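Local atomic coordinates of uncharacterized protein (Thermus thermophilus HB8, PDB entry 6SCE), a protein that probably acts in type III CRISPR defence as a DNA nuclease that is switched on by cyclic oligoadenylate bound to its CARF region. Residues Lys232-Ser237 with Glu244-Arg249. Numbering follows the deposited sequence.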
ATOM      1  N   LYS A 232     -15.309  22.540   9.073  1.00 35.67           N
ATOM      2  CA  LYS A 232     -16.172  23.460   8.366  1.00 38.59           C
ATOM      3  C   LYS A 232     -16.219  24.811   9.076  1.00 40.63           C
ATOM      4  O   LYS A 232     -16.264  25.836   8.401  1.00 39.40           O
ATOM      5  CB  LYS A 232     -17.574  22.894   8.216  1.00 42.28           C
ATOM      6  CG  LYS A 232     -18.363  23.628   7.144  1.00 45.94           C
ATOM      7  CD  LYS A 232     -19.751  23.062   6.994  1.00 47.48           C
ATOM      8  CE  LYS A 232     -19.757  21.862   6.076  1.00 47.25           C
ATOM      9  NZ  LYS A 232     -21.149  21.377   5.901  1.00 47.96           N
ATOM     10  N   ALA A 233     -16.170  24.814  10.412  1.00 38.20           N
ATOM     11  CA  ALA A 233     -16.156  26.068  11.150  1.00 39.57           C
ATOM     12  C   ALA A 233     -14.910  26.897  10.805  1.00 38.57           C
ATOM     13  O   ALA A 233     -14.987  28.117  10.665  1.00 34.37           O
ATOM     14  CB  ALA A 233     -16.255  25.839  12.643  1.00 39.84           C
ATOM     15  N   HIS A 234     -13.765  26.252  10.620  1.00 33.69           N
ATOM     16  CA  HIS A 234     -12.613  26.983  10.146  1.00 33.31           C
ATOM     17  C   HIS A 234     -12.820  27.573   8.739  1.00 34.54           C
ATOM     18  O   HIS A 234     -12.425  28.716   8.480  1.00 35.71           O
ATOM     19  CB  HIS A 234     -11.343  26.142  10.127  1.00 33.44           C
ATOM     20  CG  HIS A 234     -10.144  26.912   9.690  1.00 31.83           C
ATOM     21  ND1 HIS A 234      -9.520  27.828  10.505  1.00 35.75           N
ATOM     22  CD2 HIS A 234      -9.454  26.908   8.526  1.00 31.79           C
ATOM     23  CE1 HIS A 234      -8.490  28.345   9.867  1.00 35.49           C
ATOM     24  NE2 HIS A 234      -8.428  27.802   8.663  1.00 34.86           N
ATOM     25  N   LEU A 235     -13.392  26.793   7.841  1.00 32.71           N
ATOM     26  CA  LEU A 235     -13.665  27.276   6.481  1.00 33.74           C
ATOM     27  C   LEU A 235     -14.590  28.522   6.501  1.00 36.26           C
ATOM     28  O   LEU A 235     -14.397  29.453   5.713  1.00 32.63           O
ATOM     29  CB  LEU A 235     -14.340  26.197   5.651  1.00 33.35           C
ATOM     30  CG  LEU A 235     -13.491  24.972   5.301  1.00 34.10           C
ATOM     31  CD1 LEU A 235     -14.321  24.046   4.442  1.00 36.16           C
ATOM     32  CD2 LEU A 235     -12.181  25.357   4.649  1.00 34.58           C
ATOM     33  N   ARG A 236     -15.577  28.509   7.390  1.00 33.92           N
ATOM     34  CA  ARG A 236     -16.501  29.629   7.513  1.00 38.75           C
ATOM     35  C   ARG A 236     -15.837  30.903   8.029  1.00 39.11           C
ATOM     36  O   ARG A 236     -16.336  31.993   7.800  1.00 38.51           O
ATOM     37  CB  ARG A 236     -17.719  29.248   8.340  1.00 41.64           C
ATOM     38  CG  ARG A 236     -18.644  28.304   7.594  1.00 47.35           C
ATOM     39  CD  ARG A 236     -19.665  27.647   8.503  1.00 51.41           C
ATOM     40  NE  ARG A 236     -20.663  26.877   7.747  1.00 53.93           N
ATOM     41  CZ  ARG A 236     -21.493  25.990   8.282  1.00 57.49           C
ATOM     42  NH1 ARG A 236     -21.446  25.727   9.585  1.00 60.27           N
ATOM     43  NH2 ARG A 236     -22.375  25.357   7.517  1.00 59.72           N
ATOM     44  N   SER A 237     -14.694  30.762   8.685  1.00 36.32           N
ATOM     45  CA  SER A 237     -13.902  31.878   9.159  1.00 36.02           C
ATOM     46  C   SER A 237     -12.974  32.486   8.084  1.00 33.30           C
ATOM     47  O   SER A 237     -12.275  33.474   8.345  1.00 33.95           O
ATOM     48  CB  SER A 237     -13.073  31.420  10.361  1.00 36.45           C
ATOM     49  OG  SER A 237     -11.826  30.878   9.970  1.00 37.85           O
ATOM     50  N   GLU A 244     -11.721  28.436  -0.550  1.00 35.12           N
ATOM     51  CA  GLU A 244     -11.528  27.470  -1.613  1.00 35.94           C
ATOM     52  C   GLU A 244     -10.101  26.918  -1.579  1.00 34.53           C
ATOM     53  O   GLU A 244      -9.908  25.729  -1.841  1.00 36.26           O
ATOM     54  CB  GLU A 244     -11.737  28.083  -3.012  1.00 39.05           C
ATOM     55  CG  GLU A 244     -13.127  28.617  -3.325  1.00 44.21           C
ATOM     56  CD  GLU A 244     -13.181  29.311  -4.718  1.00 53.33           C
ATOM     57  OE1 GLU A 244     -12.109  29.610  -5.328  1.00 53.20           O
ATOM     58  OE2 GLU A 244     -14.303  29.563  -5.202  1.00 55.94           O
ATOM     59  N   ASN A 245      -9.123  27.776  -1.316  1.00 33.64           N
ATOM     60  CA  ASN A 245      -7.724  27.348  -1.281  1.00 36.78           C
ATOM     61  C   ASN A 245      -7.479  26.365  -0.116  1.00 36.96           C
ATOM     62  O   ASN A 245      -6.802  25.348  -0.288  1.00 36.31           O
ATOM     63  CB  ASN A 245      -6.788  28.531  -1.114  1.00 37.39           C
ATOM     64  CG  ASN A 245      -6.768  29.442  -2.335  1.00 40.81           C
ATOM     65  OD1 ASN A 245      -7.323  29.108  -3.367  1.00 40.37           O
ATOM     66  ND2 ASN A 245      -6.106  30.576  -2.213  1.00 40.52           N
ATOM     67  N   VAL A 246      -8.014  26.707   1.052  1.00 36.61           N
ATOM     68  CA  VAL A 246      -7.835  25.899   2.268  1.00 36.79           C
ATOM     69  C   VAL A 246      -8.427  24.526   2.071  1.00 38.33           C
ATOM     70  O   VAL A 246      -7.768  23.509   2.346  1.00 37.88           O
ATOM     71  CB  VAL A 246      -8.465  26.559   3.490  1.00 36.79           C
ATOM     72  CG1 VAL A 246      -8.486  25.583   4.675  1.00 37.67           C
ATOM     73  CG2 VAL A 246      -7.697  27.817   3.866  1.00 37.51           C
ATOM     74  N   PHE A 247      -9.658  24.494   1.564  1.00 33.48           N
ATOM     75  CA  PHE A 247     -10.354  23.255   1.331  1.00 36.20           C
ATOM     76  C   PHE A 247      -9.674  22.350   0.310  1.00 38.30           C
ATOM     77  O   PHE A 247      -9.615  21.107   0.492  1.00 36.93           O
ATOM     78  CB  PHE A 247     -11.777  23.518   0.872  1.00 35.65           C
ATOM     79  CG  PHE A 247     -12.610  22.291   0.840  1.00 36.51           C
ATOM     80  CD1 PHE A 247     -12.765  21.527   1.990  1.00 37.35           C
ATOM     81  CD2 PHE A 247     -13.211  21.866  -0.338  1.00 41.20           C
ATOM     82  CE1 PHE A 247     -13.522  20.367   1.969  1.00 37.30           C
ATOM     83  CE2 PHE A 247     -13.973  20.696  -0.365  1.00 43.92           C
ATOM     84  CZ  PHE A 247     -14.126  19.950   0.787  1.00 40.32           C
ATOM     85  N   ALA A 248      -9.186  22.959  -0.763  1.00 33.00           N
ATOM     86  CA  ALA A 248      -8.443  22.228  -1.790  1.00 34.83           C
ATOM     87  C   ALA A 248      -7.172  21.596  -1.208  1.00 33.20           C
ATOM     88  O   ALA A 248      -6.817  20.477  -1.571  1.00 36.73           O
ATOM     89  CB  ALA A 248      -8.082  23.158  -2.957  1.00 35.45           C
ATOM     90  N   ARG A 249      -6.501  22.318  -0.332  1.00 35.23           N
ATOM     91  CA  ARG A 249      -5.312  21.805   0.362  1.00 39.12           C
ATOM     92  C   ARG A 249      -5.645  20.574   1.208  1.00 38.65           C
ATOM     93  O   ARG A 249      -4.952  19.565   1.122  1.00 37.83           O
ATOM     94  CB  ARG A 249      -4.669  22.866   1.233  1.00 38.89           C
ATOM     95  CG  ARG A 249      -3.886  23.919   0.456  1.00 42.00           C
ATOM     96  CD  ARG A 249      -3.002  24.735   1.368  1.00 43.32           C
ATOM     97  NE  ARG A 249      -3.726  25.682   2.229  1.00 46.32           N
ATOM     98  CZ  ARG A 249      -4.001  26.954   1.913  1.00 45.99           C
ATOM     99  NH1 ARG A 249      -3.672  27.454   0.724  1.00 44.54           N
ATOM    100  NH2 ARG A 249      -4.631  27.728   2.784  1.00 46.77           N
TER
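Leu235 and Val246 meet where the short helix 232-236 packs against helix 240-257, the two helical pieces of the beta-alpha-beta crossover that links the parallel strands 225-229 and 260-262 of a six-stranded mixed sheet. The axes of 232-236 and 244-249 approach to 10.2 Å and run roughly antiparallel, at 152°. No hydrogen bond joins the segments, so apolar side chains do the work. Leucine suits its place because its branched end reaches two neighbours at once: Leu235 CD2 lies 3.7 Å from Val246 CG1, the two side chains lying alongside with their ends pointing contrary ways, while Leu235 CD1 approaches Phe247 CD1 at 3.8 Å, oblique to the ring. Valine, short and branched at CB, fits where the backbones draw close, with the CA atoms of Leu235 and Val246 7.3 Å apart. Val246 CG1, anti to the backbone N (chi1 170°), also meets the edge of the imidazole near its plane, 4.2 Å from His234 CD2.

Further out, the imidazole of His234 is held by a hydrogen bond between ND1 and Ala201 O, so a buried polar ring can border the apolar patch. Trp250 touches both His234 and Leu235. Phenylalanine suits its position because its flat ring offers carbon surface to Leu235 and packs edge-to-face with Tyr230. Behind these contacts, His234 O accepts from Ser237 N at 3.1 Å and, in the carbonyl plane on a lone pair, from Ser237 OG at 2.7 Å.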